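PDB 6NLR: histidinol-phosphatase from Listeria monocytogenes serotype 4b str. H7858, which probably hydrolyses L-histidinol phosphate to L-histidinol and phosphate in histidine biosynthesis, using a trinuclear metal centre of the PHP family. Local coordinates for residues Leu184-Lys187 against Phe188-Phe191; Pro238-Lys241 against Ile242-Ala246; Asp198-Glu201 against Glu202-Glu205; Val262-Ile265 against Gly266-Tyr269. One frame throughout, in Å; residues are numbered along the deposited sequence.

How the contacts relate
Followed from the N terminus, the four contacts come in series, none nested in or crossing another, and each is local, closing a turn or the first turn of a helix between residues three or four apart. Contact 1 turns the chain in the loop after strand 178-179, and contact 3 starts helix 201-217 further on. Contact 2 starts helix 240-248, and contact 4 carries the chain through two turns between strand 253-256 and helix 269-276. Contacts 1, 2 and 3 meet around F199, which touches Q186 and P239, while M204 packs on K241, I242 and L245, joining the two helices. Contact 4 stands apart, its centre about 31 Å from that of contact 3.

Contact 1: Leu184-Lys187 against Phe188-Phe191; sequences LCQK and FQQF
The amide oxygen OE1 of Q189 receives the side-chain NE2 of Q186 at 2.8 Å, a nearly straight bond with an N-H...O angle of 167°. The donor lies in the carbonyl plane of Q189, on a lone pair, and the acceptor lies close to the amide plane of Q186, although the two amide planes are turned 56° apart. A bend at chi2 (-56°) folds the Q186 chain so that NE2 can reach across the turn. Its other amide atom, OE1, is held by Q156, so both ends of this buried amide are engaged and its rotation is fixed.

The same two residues close a type I beta turn, in which Q189 N donates to Q186 O at 3.1 Å. A water links the residue before the turn to its third residue, donating to C185 O and accepting from F188 N at 2.7 Å.

On the other side of the turn K187 runs alongside F188. Its CG sits over one ring face, 4.0 Å from the centroid, in a CH-pi contact, and the extended chain carries CD and CE alongside CZ. NZ is hydrogen-bonded to D135 O, and the nearest atoms of the K187 side chain and a bound sulfate are about 5 Å apart. F188 also packs on A138 and Y141 of helix 138-149, while Q186 rests on F152 of helix 152-168.

Contact 2: Pro238-Lys241 against Ile242-Ala246; sequences PPKK and IVTLA
P238 and P239 pack against I242 and V243 at the start of helix 240-248, the crossover of a beta-alpha-beta unit between strands 220-224 and 253-256, with P239 at the N-cap position.

Backbone bonds start the helix. P239 O accepts from V243 N at 3.1 Å, the donor lying in the carbonyl plane, and also takes a weak bond from I242 N. One residue on, K240 O is gripped twice by the same threonine: T244 N approaches nearly along the C=O axis at 2.9 Å, and T244 OG1 donates from above the carbonyl plane at 3.1 Å. With OG1 anti to the carbonyl carbon (chi1 -60°), the hydroxyl turns back toward the preceding turn, where its hydrogen bond satisfies it within the helix. L245 N continues the pattern to K241 O.

Apolar contacts line the buried side. P238 lies obliquely against I242, its CB 3.7 Å from I242 CG2, and meets V243 at about a right angle, CG facing CG2. P239 instead runs beside I242, with its CD 4.0 Å from I242 CG1. Thus the two branches of one isoleucine are divided between the two prolines. F253 of strand 253-256 packs on P238, V243 and A246, while F207 of helix 201-217 meets I242.

Among the exposed residues, the K240 chain bends at chi2 and chi4 and crosses T244 at a slant, its CE 3.7 Å from T244 OG1.

Contact 3: Asp198-Glu201 against Glu202-Glu205; sequences DFSE and EVME
A serine N-cap opens helix 201-217 here, joined by a Met-aromatic contact on the buried flank of its first turn. S200 OG accepts from V203 N at 3.1 Å with an N-H...O angle of 165°. The hydroxyl can reach this amide because chi1 of 70° sets OG between the backbone N and the carbonyl carbon. OG is also hydrogen-bonded to E153, so helix 152-168 shares the capping group and helps position it. Regular helical bonding follows, with M204 N donating to S200 O and E205 N to E201 O at 2.9 Å.

F199, just ahead of the cap, places its side chain against the same turn. V203 CG1 comes obliquely to the ring, 4.0 Å from CG, while its other branch, CG2, turns to the serine and lies 3.4 Å from S200 OG. M204, a selenomethionine, crosses F199 at about a right angle. Its SE lies near the ring plane, at the edge, 5.2 Å from the centroid. The bend at chi2 sets SE there, where K241 also packs, and the bend at chi3 turns CE toward I242 and L245 of helix 240-248, whereas V203 faces Q156 and L157 of helix 152-168. This first turn is thereby packed between the two helices.

On the exposed flank, E201 and E205 share R208 through salt bridges, which probably offset the repulsion between their carboxylates: E201 OE2 and E205 OE1 stand 4.7 Å apart.

Contact 4: Val262-Ile265 against Gly266-Tyr269; sequences VQDI and GRGY
D264 and R267 are the ends of a type II beta turn, and their side chains run side by side with the carboxylate stacked on the guanidinium. A second type II turn, from G266 to Y269, follows directly and leads into helix 269-276, with G268 at the N-cap position.

The close-packed part lies against the turn's backbone. R267 N donates to D264 O at 3.1 Å, and the arginine's aliphatic chain folds over that same oxygen, its CG also 3.1 Å away. A chi1 of 69°, placing CG between the backbone N and the carbonyl carbon, brings the chain back over the turn; beyond it the chain is extended to NE. G266 takes the third position of the turn with a positive phi of 82°. I265 sets its CB away from G266-Y269, and its side chain packs on K26 of helix 20-29.

The looser side, where a water enters, holds the polar ends. Carboxylate and guanidinium planes lie 18° apart, and D264 CG sits 3.5 Å above the guanidinium plane, offset toward its rim. The salt bridge, D264 OD1 to R267 NH1 at 3.3 Å, is one of charge alone, OD1 lying well out of the guanidinium plane. Directed bonds go to other partners: R267 NE to S257 O, and D264 OD2 to the backbone N of H260, a manganese ligand, so the aspartate probably helps position that metal-binding residue. Beside the pair a water bridges it, donating to D264 OD1 at 3.0 Å and accepting from R267 NH1 at 2.9 Å.

Contact 1: Leu184-Lys187 against Phe188-Phe191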
ATOM      1  N   LEU A 184      -3.407   2.696   7.332  1.00 20.01           N
ATOM      2  CA  LEU A 184      -3.676   3.814   6.380  1.00 20.76           C
ATOM      3  C   LEU A 184      -4.843   4.673   6.896  1.00 21.33           C
ATOM      4  O   LEU A 184      -4.963   5.819   6.461  1.00 21.97           O
ATOM      5  CB  LEU A 184      -3.982   3.271   4.979  1.00 21.30           C
ATOM      6  CG  LEU A 184      -4.022   4.339   3.875  1.00 20.57           C
ATOM      7  CD1 LEU A 184      -2.619   4.891   3.608  1.00 21.97           C
ATOM      8  CD2 LEU A 184      -4.602   3.760   2.597  1.00 21.77           C
ATOM      9  N   CYS A 185      -5.668   4.137   7.789  1.00 21.40           N
ATOM     10  CA  CYS A 185      -6.742   4.868   8.518  1.00 23.08           C
ATOM     11  C   CYS A 185      -6.155   6.013   9.366  1.00 21.88           C
ATOM     12  O   CYS A 185      -6.966   6.848   9.824  1.00 24.78           O
ATOM     13  CB  CYS A 185      -7.551   3.915   9.394  1.00 23.25           C
ATOM     14  SG  CYS A 185      -6.578   3.012  10.642  1.00 26.56           S
ATOM     15  N   GLN A 186      -4.828   6.113   9.504  1.00 21.53           N
ATOM     16  CA  GLN A 186      -4.156   7.206  10.281  1.00 24.03           C
ATOM     17  C   GLN A 186      -3.603   8.305   9.361  1.00 22.58           C
ATOM     18  O   GLN A 186      -3.012   9.266   9.876  1.00 24.61           O
ATOM     19  CB  GLN A 186      -3.031   6.645  11.162  1.00 23.14           C
ATOM     20  CG  GLN A 186      -3.474   5.509  12.072  1.00 23.06           C
ATOM     21  CD  GLN A 186      -4.638   5.849  12.971  1.00 26.12           C
ATOM     22  OE1 GLN A 186      -5.626   5.115  13.042  1.00 27.79           O
ATOM     23  NE2 GLN A 186      -4.537   6.976  13.677  1.00 24.65           N
ATOM     24  N   LYS A 187      -3.804   8.208   8.046  1.00 21.79           N
ATOM     25  CA  LYS A 187      -3.163   9.159   7.099  1.00 23.50           C
ATOM     26  C   LYS A 187      -3.612  10.596   7.388  1.00 25.83           C
ATOM     27  O   LYS A 187      -2.779  11.503   7.201  1.00 26.57           O
ATOM     28  CB  LYS A 187      -3.441   8.799   5.644  1.00 24.60           C
ATOM     29  CG  LYS A 187      -2.819   9.767   4.650  1.00 24.26           C
ATOM     30  CD  LYS A 187      -2.931   9.329   3.228  1.00 25.45           C
ATOM     31  CE  LYS A 187      -2.320  10.321   2.255  1.00 27.03           C
ATOM     32  NZ  LYS A 187      -2.450   9.788   0.882  1.00 28.81           N
ATOM     33  N   PHE A 188      -4.858  10.825   7.843  1.00 23.32           N
ATOM     34  CA  PHE A 188      -5.376  12.198   8.095  1.00 23.86           C
ATOM     35  C   PHE A 188      -5.671  12.391   9.579  1.00 25.44           C
ATOM     36  O   PHE A 188      -6.484  13.265   9.947  1.00 25.12           O
ATOM     37  CB  PHE A 188      -6.590  12.445   7.211  1.00 23.59           C
ATOM     38  CG  PHE A 188      -6.291  12.277   5.746  1.00 24.27           C
ATOM     39  CD1 PHE A 188      -5.328  13.066   5.112  1.00 24.77           C
ATOM     40  CD2 PHE A 188      -6.940  11.300   5.015  1.00 24.27           C
ATOM     41  CE1 PHE A 188      -5.035  12.879   3.771  1.00 24.43           C
ATOM     42  CE2 PHE A 188      -6.675  11.146   3.666  1.00 23.18           C
ATOM     43  CZ  PHE A 188      -5.726  11.929   3.055  1.00 23.12           C
ATOM     44  N   GLN A 189      -5.009  11.577  10.394  1.00 23.82           N
ATOM     45  CA  GLN A 189      -5.071  11.560  11.876  1.00 25.53           C
ATOM     46  C   GLN A 189      -5.356  12.946  12.468  1.00 24.18           C
ATOM     47  O   GLN A 189      -6.320  13.127  13.262  1.00 24.58           O
ATOM     48  CB  GLN A 189      -3.650  11.237  12.334  1.00 30.39           C
ATOM     49  CG  GLN A 189      -3.620  10.115  13.296  1.00 38.26           C
ATOM     50  CD  GLN A 189      -2.228   9.592  13.474  1.00 29.37           C
ATOM     51  OE1 GLN A 189      -2.135   8.450  13.831  1.00 36.78           O
ATOM     52  NE2 GLN A 189      -1.182  10.392  13.263  1.00 29.90           N
ATOM     53  N   GLN A 190      -4.477  13.885  12.153  1.00 24.53           N
ATOM     54  CA  GLN A 190      -4.389  15.173  12.892  1.00 30.45           C
ATOM     55  C   GLN A 190      -5.589  16.043  12.495  1.00 27.47           C
ATOM     56  O   GLN A 190      -5.968  16.892  13.297  1.00 30.55           O
ATOM     57  CB  GLN A 190      -3.009  15.800  12.678  1.00 31.52           C
ATOM     58  CG  GLN A 190      -1.831  14.904  13.126  1.00 35.95           C
ATOM     59  CD  GLN A 190      -1.566  14.635  14.616  1.00 44.09           C
ATOM     60  OE1 GLN A 190      -2.280  15.058  15.550  1.00 35.04           O
ATOM     61  NE2 GLN A 190      -0.488  13.892  14.867  1.00 37.10           N
ATOM     62  N   PHE A 191      -6.211  15.800  11.337  1.00 27.77           N
ATOM     63  CA  PHE A 191      -7.437  16.522  10.897  1.00 27.15           C
ATOM     64  C   PHE A 191      -8.569  16.222  11.889  1.00 24.84           C
ATOM     65  O   PHE A 191      -9.446  17.069  12.081  1.00 22.04           O
ATOM     66  CB  PHE A 191      -7.857  16.137   9.481  1.00 30.28           C
ATOM     67  CG  PHE A 191      -8.989  16.969   8.910  1.00 32.29           C
ATOM     68  CD1 PHE A 191      -8.746  18.226   8.375  1.00 33.07           C
ATOM     69  CD2 PHE A 191     -10.287  16.467   8.860  1.00 33.12           C
ATOM     70  CE1 PHE A 191      -9.791  18.971   7.842  1.00 36.09           C
ATOM     71  CE2 PHE A 191     -11.332  17.224   8.343  1.00 33.12           C
ATOM     72  CZ  PHE A 191     -11.078  18.469   7.822  1.00 34.10           C
TER
HETATM   73  O   HOH W   1      -7.021   9.252   8.440  1.00 23.11           O

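Contact 2: Pro238-Lys241 against Ile242-Ala246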
ATOM      1  N   PRO A 238       2.987   0.385   9.885  1.00 24.92           N
ATOM      2  CA  PRO A 238       2.233   0.757  11.079  1.00 23.40           C
ATOM      3  C   PRO A 238       3.107   1.522  12.078  1.00 23.98           C
ATOM      4  O   PRO A 238       4.314   1.683  11.878  1.00 24.80           O
ATOM      5  CB  PRO A 238       1.779  -0.609  11.591  1.00 26.62           C
ATOM      6  CG  PRO A 238       2.892  -1.572  11.175  1.00 27.12           C
ATOM      7  CD  PRO A 238       3.586  -0.949   9.991  1.00 27.10           C
ATOM      8  N   PRO A 239       2.531   2.013  13.193  1.00 22.56           N
ATOM      9  CA  PRO A 239       3.311   2.608  14.276  1.00 24.30           C
ATOM     10  C   PRO A 239       4.061   1.572  15.135  1.00 25.95           C
ATOM     11  O   PRO A 239       3.805   0.397  15.057  1.00 23.56           O
ATOM     12  CB  PRO A 239       2.273   3.338  15.127  1.00 24.10           C
ATOM     13  CG  PRO A 239       0.978   2.674  14.830  1.00 26.14           C
ATOM     14  CD  PRO A 239       1.095   2.019  13.472  1.00 25.28           C
ATOM     15  N   LYS A 240       4.967   2.078  15.956  1.00 25.43           N
ATOM     16  CA  LYS A 240       5.904   1.303  16.802  1.00 29.97           C
ATOM     17  C   LYS A 240       5.164   0.219  17.605  1.00 27.83           C
ATOM     18  O   LYS A 240       5.660  -0.905  17.628  1.00 25.72           O
ATOM     19  CB  LYS A 240       6.669   2.257  17.711  1.00 31.26           C
ATOM     20  CG  LYS A 240       7.715   1.630  18.615  1.00 39.53           C
ATOM     21  CD  LYS A 240       8.717   0.783  17.921  1.00 46.24           C
ATOM     22  CE  LYS A 240       9.781   0.294  18.881  1.00 52.66           C
ATOM     23  NZ  LYS A 240      10.496   1.415  19.530  1.00 58.11           N
ATOM     24  N   LYS A 241       4.063   0.528  18.273  1.00 27.09           N
ATOM     25  CA  LYS A 241       3.349  -0.472  19.122  1.00 29.64           C
ATOM     26  C   LYS A 241       2.996  -1.705  18.268  1.00 28.94           C
ATOM     27  O   LYS A 241       3.223  -2.844  18.729  1.00 28.22           O
ATOM     28  CB  LYS A 241       2.081   0.117  19.752  1.00 32.68           C
ATOM     29  CG  LYS A 241       1.547  -0.686  20.928  1.00 39.29           C
ATOM     30  CD  LYS A 241       0.208  -0.205  21.462  1.00 46.26           C
ATOM     31  CE  LYS A 241      -0.201  -0.955  22.714  1.00 49.79           C
ATOM     32  NZ  LYS A 241      -1.232  -0.233  23.498  1.00 54.43           N
ATOM     33  N   ILE A 242       2.532  -1.501  17.039  1.00 25.29           N
ATOM     34  CA  ILE A 242       2.142  -2.614  16.131  1.00 24.61           C
ATOM     35  C   ILE A 242       3.409  -3.324  15.653  1.00 26.40           C
ATOM     36  O   ILE A 242       3.415  -4.570  15.655  1.00 23.86           O
ATOM     37  CB  ILE A 242       1.284  -2.112  14.968  1.00 24.80           C
ATOM     38  CG1 ILE A 242       0.042  -1.341  15.440  1.00 27.12           C
ATOM     39  CG2 ILE A 242       0.963  -3.248  13.999  1.00 25.23           C
ATOM     40  CD1 ILE A 242      -0.754  -1.988  16.521  1.00 28.81           C
ATOM     41  N   VAL A 243       4.462  -2.572  15.314  1.00 26.40           N
ATOM     42  CA  VAL A 243       5.747  -3.139  14.839  1.00 26.63           C
ATOM     43  C   VAL A 243       6.275  -4.117  15.898  1.00 29.22           C
ATOM     44  O   VAL A 243       6.701  -5.216  15.527  1.00 27.43           O
ATOM     45  CB  VAL A 243       6.770  -2.039  14.497  1.00 27.18           C
ATOM     46  CG1 VAL A 243       8.169  -2.622  14.306  1.00 27.19           C
ATOM     47  CG2 VAL A 243       6.333  -1.264  13.249  1.00 26.98           C
ATOM     48  N   THR A 244       6.230  -3.737  17.170  1.00 26.55           N
ATOM     49  CA  THR A 244       6.722  -4.550  18.307  1.00 29.83           C
ATOM     50  C   THR A 244       5.916  -5.853  18.411  1.00 30.84           C
ATOM     51  O   THR A 244       6.541  -6.897  18.511  1.00 33.58           O
ATOM     52  CB  THR A 244       6.687  -3.723  19.602  1.00 32.40           C
ATOM     53  OG1 THR A 244       7.553  -2.618  19.338  1.00 32.64           O
ATOM     54  CG2 THR A 244       7.150  -4.467  20.833  1.00 34.24           C
ATOM     55  N   LEU A 245       4.587  -5.795  18.404  1.00 30.50           N
ATOM     56  CA  LEU A 245       3.733  -7.014  18.406  1.00 32.41           C
ATOM     57  C   LEU A 245       4.100  -7.891  17.199  1.00 30.16           C
ATOM     58  O   LEU A 245       4.316  -9.096  17.397  1.00 29.00           O
ATOM     59  CB  LEU A 245       2.253  -6.646  18.388  1.00 33.19           C
ATOM     60  CG  LEU A 245       1.746  -5.924  19.637  1.00 38.59           C
ATOM     61  CD1 LEU A 245       0.330  -5.410  19.440  1.00 38.67           C
ATOM     62  CD2 LEU A 245       1.853  -6.803  20.877  1.00 41.86           C
ATOM     63  N   ALA A 246       4.216  -7.309  16.002  1.00 28.11           N
ATOM     64  CA  ALA A 246       4.493  -8.084  14.768  1.00 27.69           C
ATOM     65  C   ALA A 246       5.861  -8.755  14.912  1.00 29.04           C
ATOM     66  O   ALA A 246       5.962  -9.968  14.636  1.00 29.97           O
ATOM     67  CB  ALA A 246       4.383  -7.231  13.521  1.00 27.77           C
TER

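Contact 3: Asp198-Glu201 against Glu202-Glu205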
ATOM      1  N   ASP A 198      -3.381   6.719  21.392  1.00 33.75           N
ATOM      2  CA  ASP A 198      -4.587   6.369  22.201  1.00 38.89           C
ATOM      3  C   ASP A 198      -5.522   5.428  21.420  1.00 34.74           C
ATOM      4  O   ASP A 198      -6.786   5.474  21.610  1.00 36.22           O
ATOM      5  CB  ASP A 198      -5.231   7.649  22.745  1.00 48.22           C
ATOM      6  CG  ASP A 198      -6.181   8.277  21.744  1.00 53.84           C
ATOM      7  OD1 ASP A 198      -5.826   8.314  20.538  1.00 55.60           O
ATOM      8  OD2 ASP A 198      -7.299   8.664  22.168  1.00 60.32           O
ATOM      9  N   PHE A 199      -4.957   4.506  20.652  1.00 29.14           N
ATOM     10  CA  PHE A 199      -5.724   3.354  20.087  1.00 31.83           C
ATOM     11  C   PHE A 199      -6.569   2.726  21.201  1.00 29.05           C
ATOM     12  O   PHE A 199      -6.011   2.389  22.241  1.00 28.67           O
ATOM     13  CB  PHE A 199      -4.803   2.304  19.454  1.00 32.74           C
ATOM     14  CG  PHE A 199      -4.185   2.692  18.138  1.00 34.63           C
ATOM     15  CD1 PHE A 199      -4.545   3.862  17.476  1.00 39.41           C
ATOM     16  CD2 PHE A 199      -3.232   1.883  17.545  1.00 42.74           C
ATOM     17  CE1 PHE A 199      -3.954   4.215  16.264  1.00 41.82           C
ATOM     18  CE2 PHE A 199      -2.666   2.222  16.326  1.00 42.56           C
ATOM     19  CZ  PHE A 199      -3.018   3.388  15.696  1.00 40.04           C
ATOM     20  N   SER A 200      -7.876   2.592  20.982  1.00 26.34           N
ATOM     21  CA  SER A 200      -8.828   1.970  21.936  1.00 29.78           C
ATOM     22  C   SER A 200      -8.487   0.481  22.083  1.00 31.23           C
ATOM     23  O   SER A 200      -7.770  -0.077  21.203  1.00 25.95           O
ATOM     24  CB  SER A 200     -10.239   2.118  21.444  1.00 30.55           C
ATOM     25  OG  SER A 200     -10.415   1.287  20.309  1.00 30.52           O
ATOM     26  N   GLU A 201      -8.990  -0.142  23.139  1.00 29.16           N
ATOM     27  CA  GLU A 201      -8.739  -1.576  23.416  1.00 32.56           C
ATOM     28  C   GLU A 201      -9.298  -2.399  22.252  1.00 29.20           C
ATOM     29  O   GLU A 201      -8.629  -3.364  21.841  1.00 33.54           O
ATOM     30  CB  GLU A 201      -9.356  -1.968  24.759  1.00 37.22           C
ATOM     31  CG  GLU A 201      -9.083  -3.409  25.135  1.00 47.82           C
ATOM     32  CD  GLU A 201      -7.645  -3.857  24.889  1.00 51.20           C
ATOM     33  OE1 GLU A 201      -6.735  -3.237  25.496  1.00 57.32           O
ATOM     34  OE2 GLU A 201      -7.438  -4.771  24.018  1.00 59.36           O
ATOM     35  N   GLU A 202     -10.451  -2.019  21.721  1.00 28.81           N
ATOM     36  CA  GLU A 202     -11.089  -2.725  20.586  1.00 32.62           C
ATOM     37  C   GLU A 202     -10.189  -2.638  19.341  1.00 27.91           C
ATOM     38  O   GLU A 202     -10.020  -3.662  18.644  1.00 24.53           O
ATOM     39  CB  GLU A 202     -12.482  -2.161  20.298  1.00 35.51           C
ATOM     40  CG  GLU A 202     -13.260  -3.063  19.348  1.00 42.08           C
ATOM     41  CD  GLU A 202     -14.699  -2.653  19.072  1.00 43.42           C
ATOM     42  OE1 GLU A 202     -15.188  -1.712  19.732  1.00 50.75           O
ATOM     43  OE2 GLU A 202     -15.317  -3.268  18.185  1.00 44.40           O
ATOM     44  N   VAL A 203      -9.634  -1.462  19.038  1.00 26.50           N
ATOM     45  CA  VAL A 203      -8.702  -1.326  17.871  1.00 24.61           C
ATOM     46  C   VAL A 203      -7.493  -2.234  18.104  1.00 25.40           C
ATOM     47  O   VAL A 203      -7.060  -2.945  17.189  1.00 25.80           O
ATOM     48  CB  VAL A 203      -8.321   0.141  17.643  1.00 23.97           C
ATOM     49  CG1 VAL A 203      -7.078   0.298  16.779  1.00 22.67           C
ATOM     50  CG2 VAL A 203      -9.500   0.921  17.077  1.00 24.63           C
HETATM   51  N   MSE A 204      -6.982  -2.246  19.344  1.00 24.91           N
HETATM   52  CA  MSE A 204      -5.792  -3.019  19.653  1.00 27.64           C
HETATM   53  C   MSE A 204      -6.055  -4.518  19.481  1.00 28.55           C
HETATM   54  O   MSE A 204      -5.193  -5.238  18.975  1.00 27.43           O
HETATM   55  CB  MSE A 204      -5.292  -2.734  21.070  1.00 31.94           C
HETATM   56  CG  MSE A 204      -4.510  -1.445  21.212  1.00 38.78           C
HETATM   57 SE   MSE A 204      -3.091  -1.246  19.824  1.00 43.95          SE
HETATM   58  CE  MSE A 204      -2.102  -2.939  19.915  1.00 44.00           C
ATOM     59  N   GLU A 205      -7.237  -4.968  19.910  1.00 27.18           N
ATOM     60  CA  GLU A 205      -7.626  -6.369  19.793  1.00 29.99           C
ATOM     61  C   GLU A 205      -7.733  -6.763  18.310  1.00 28.66           C
ATOM     62  O   GLU A 205      -7.256  -7.856  17.937  1.00 29.90           O
ATOM     63  CB  GLU A 205      -8.954  -6.616  20.519  1.00 35.27           C
ATOM     64  CG  GLU A 205      -9.452  -8.053  20.442  1.00 41.66           C
ATOM     65  CD  GLU A 205      -8.482  -9.142  20.914  1.00 46.35           C
ATOM     66  OE1 GLU A 205      -7.593  -8.843  21.747  1.00 48.02           O
ATOM     67  OE2 GLU A 205      -8.611 -10.300  20.454  1.00 49.46           O
TER

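Contact 4: Val262-Ile265 against Gly266-Tyr269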
ATOM      1  N   VAL A 262      11.662  10.846  -7.493  1.00 30.14           N
ATOM      2  CA  VAL A 262      13.093  10.799  -7.091  1.00 33.10           C
ATOM      3  C   VAL A 262      13.250  11.316  -5.654  1.00 31.37           C
ATOM      4  O   VAL A 262      14.027  10.724  -4.900  1.00 30.29           O
ATOM      5  CB  VAL A 262      13.945  11.600  -8.090  1.00 34.21           C
ATOM      6  CG1 VAL A 262      15.406  11.687  -7.663  1.00 36.13           C
ATOM      7  CG2 VAL A 262      13.838  11.000  -9.488  1.00 35.17           C
ATOM      8  N   GLN A 263      12.539  12.379  -5.285  1.00 31.46           N
ATOM      9  CA  GLN A 263      12.747  13.064  -3.984  1.00 32.70           C
ATOM     10  C   GLN A 263      12.311  12.140  -2.848  1.00 30.44           C
ATOM     11  O   GLN A 263      12.801  12.318  -1.755  1.00 29.99           O
ATOM     12  CB  GLN A 263      12.004  14.401  -3.935  1.00 37.59           C
ATOM     13  CG  GLN A 263      12.614  15.461  -4.848  1.00 45.90           C
ATOM     14  CD  GLN A 263      14.099  15.670  -4.656  1.00 53.03           C
ATOM     15  OE1 GLN A 263      14.923  15.160  -5.426  1.00 51.63           O
ATOM     16  NE2 GLN A 263      14.448  16.426  -3.621  1.00 60.50           N
ATOM     17  N   ASP A 264      11.429  11.186  -3.116  1.00 28.21           N
ATOM     18  CA  ASP A 264      10.892  10.249  -2.099  1.00 26.40           C
ATOM     19  C   ASP A 264      11.887   9.116  -1.816  1.00 26.37           C
ATOM     20  O   ASP A 264      11.742   8.444  -0.787  1.00 26.54           O
ATOM     21  CB  ASP A 264       9.589   9.620  -2.587  1.00 26.77           C
ATOM     22  CG  ASP A 264       8.431  10.583  -2.733  1.00 29.59           C
ATOM     23  OD1 ASP A 264       8.504  11.703  -2.169  1.00 27.93           O
ATOM     24  OD2 ASP A 264       7.435  10.190  -3.383  1.00 28.56           O
ATOM     25  N   ILE A 265      12.800   8.822  -2.737  1.00 26.60           N
ATOM     26  CA  ILE A 265      13.652   7.600  -2.640  1.00 27.58           C
ATOM     27  C   ILE A 265      14.456   7.666  -1.335  1.00 26.88           C
ATOM     28  O   ILE A 265      15.058   8.700  -1.076  1.00 23.03           O
ATOM     29  CB  ILE A 265      14.553   7.441  -3.883  1.00 29.85           C
ATOM     30  CG1 ILE A 265      13.718   7.165  -5.146  1.00 28.66           C
ATOM     31  CG2 ILE A 265      15.603   6.369  -3.656  1.00 29.56           C
ATOM     32  CD1 ILE A 265      13.155   5.794  -5.214  1.00 28.27           C
ATOM     33  N   GLY A 266      14.445   6.579  -0.552  1.00 27.06           N
ATOM     34  CA  GLY A 266      15.224   6.436   0.693  1.00 26.34           C
ATOM     35  C   GLY A 266      14.543   7.094   1.888  1.00 26.74           C
ATOM     36  O   GLY A 266      15.077   6.978   2.977  1.00 25.98           O
ATOM     37  N   ARG A 267      13.384   7.740   1.728  1.00 25.00           N
ATOM     38  CA  ARG A 267      12.829   8.588   2.817  1.00 27.49           C
ATOM     39  C   ARG A 267      12.494   7.698   4.030  1.00 25.17           C
ATOM     40  O   ARG A 267      11.956   6.584   3.851  1.00 23.98           O
ATOM     41  CB  ARG A 267      11.618   9.393   2.323  1.00 28.06           C
ATOM     42  CG  ARG A 267      10.385   8.547   2.029  1.00 27.25           C
ATOM     43  CD  ARG A 267       9.288   9.417   1.449  1.00 30.85           C
ATOM     44  NE  ARG A 267       8.177   8.637   0.911  1.00 26.79           N
ATOM     45  CZ  ARG A 267       7.066   9.171   0.413  1.00 28.91           C
ATOM     46  NH1 ARG A 267       6.889  10.484   0.433  1.00 30.04           N
ATOM     47  NH2 ARG A 267       6.124   8.392  -0.095  1.00 27.32           N
ATOM     48  N   GLY A 268      12.837   8.160   5.228  1.00 28.41           N
ATOM     49  CA  GLY A 268      12.522   7.479   6.500  1.00 28.20           C
ATOM     50  C   GLY A 268      13.263   6.140   6.655  1.00 29.66           C
ATOM     51  O   GLY A 268      12.917   5.359   7.583  1.00 27.81           O
ATOM     52  N   TYR A 269      14.306   5.873   5.864  1.00 28.33           N
ATOM     53  CA  TYR A 269      15.005   4.574   5.967  1.00 28.22           C
ATOM     54  C   TYR A 269      15.608   4.413   7.370  1.00 28.19           C
ATOM     55  O   TYR A 269      15.472   3.271   7.921  1.00 28.51           O
ATOM     56  CB  TYR A 269      16.056   4.356   4.888  1.00 26.92           C
ATOM     57  CG  TYR A 269      16.543   2.938   4.916  1.00 26.98           C
ATOM     58  CD1 TYR A 269      15.776   1.939   4.358  1.00 25.95           C
ATOM     59  CD2 TYR A 269      17.743   2.592   5.534  1.00 30.32           C
ATOM     60  CE1 TYR A 269      16.189   0.625   4.362  1.00 27.86           C
ATOM     61  CE2 TYR A 269      18.168   1.275   5.571  1.00 30.32           C
ATOM     62  CZ  TYR A 269      17.372   0.287   5.006  1.00 31.33           C
ATOM     63  OH  TYR A 269      17.769  -1.015   5.041  1.00 32.73           O
TER
HETATM   64  O   HOH W   2       8.893  12.545   0.713  1.00 33.79           O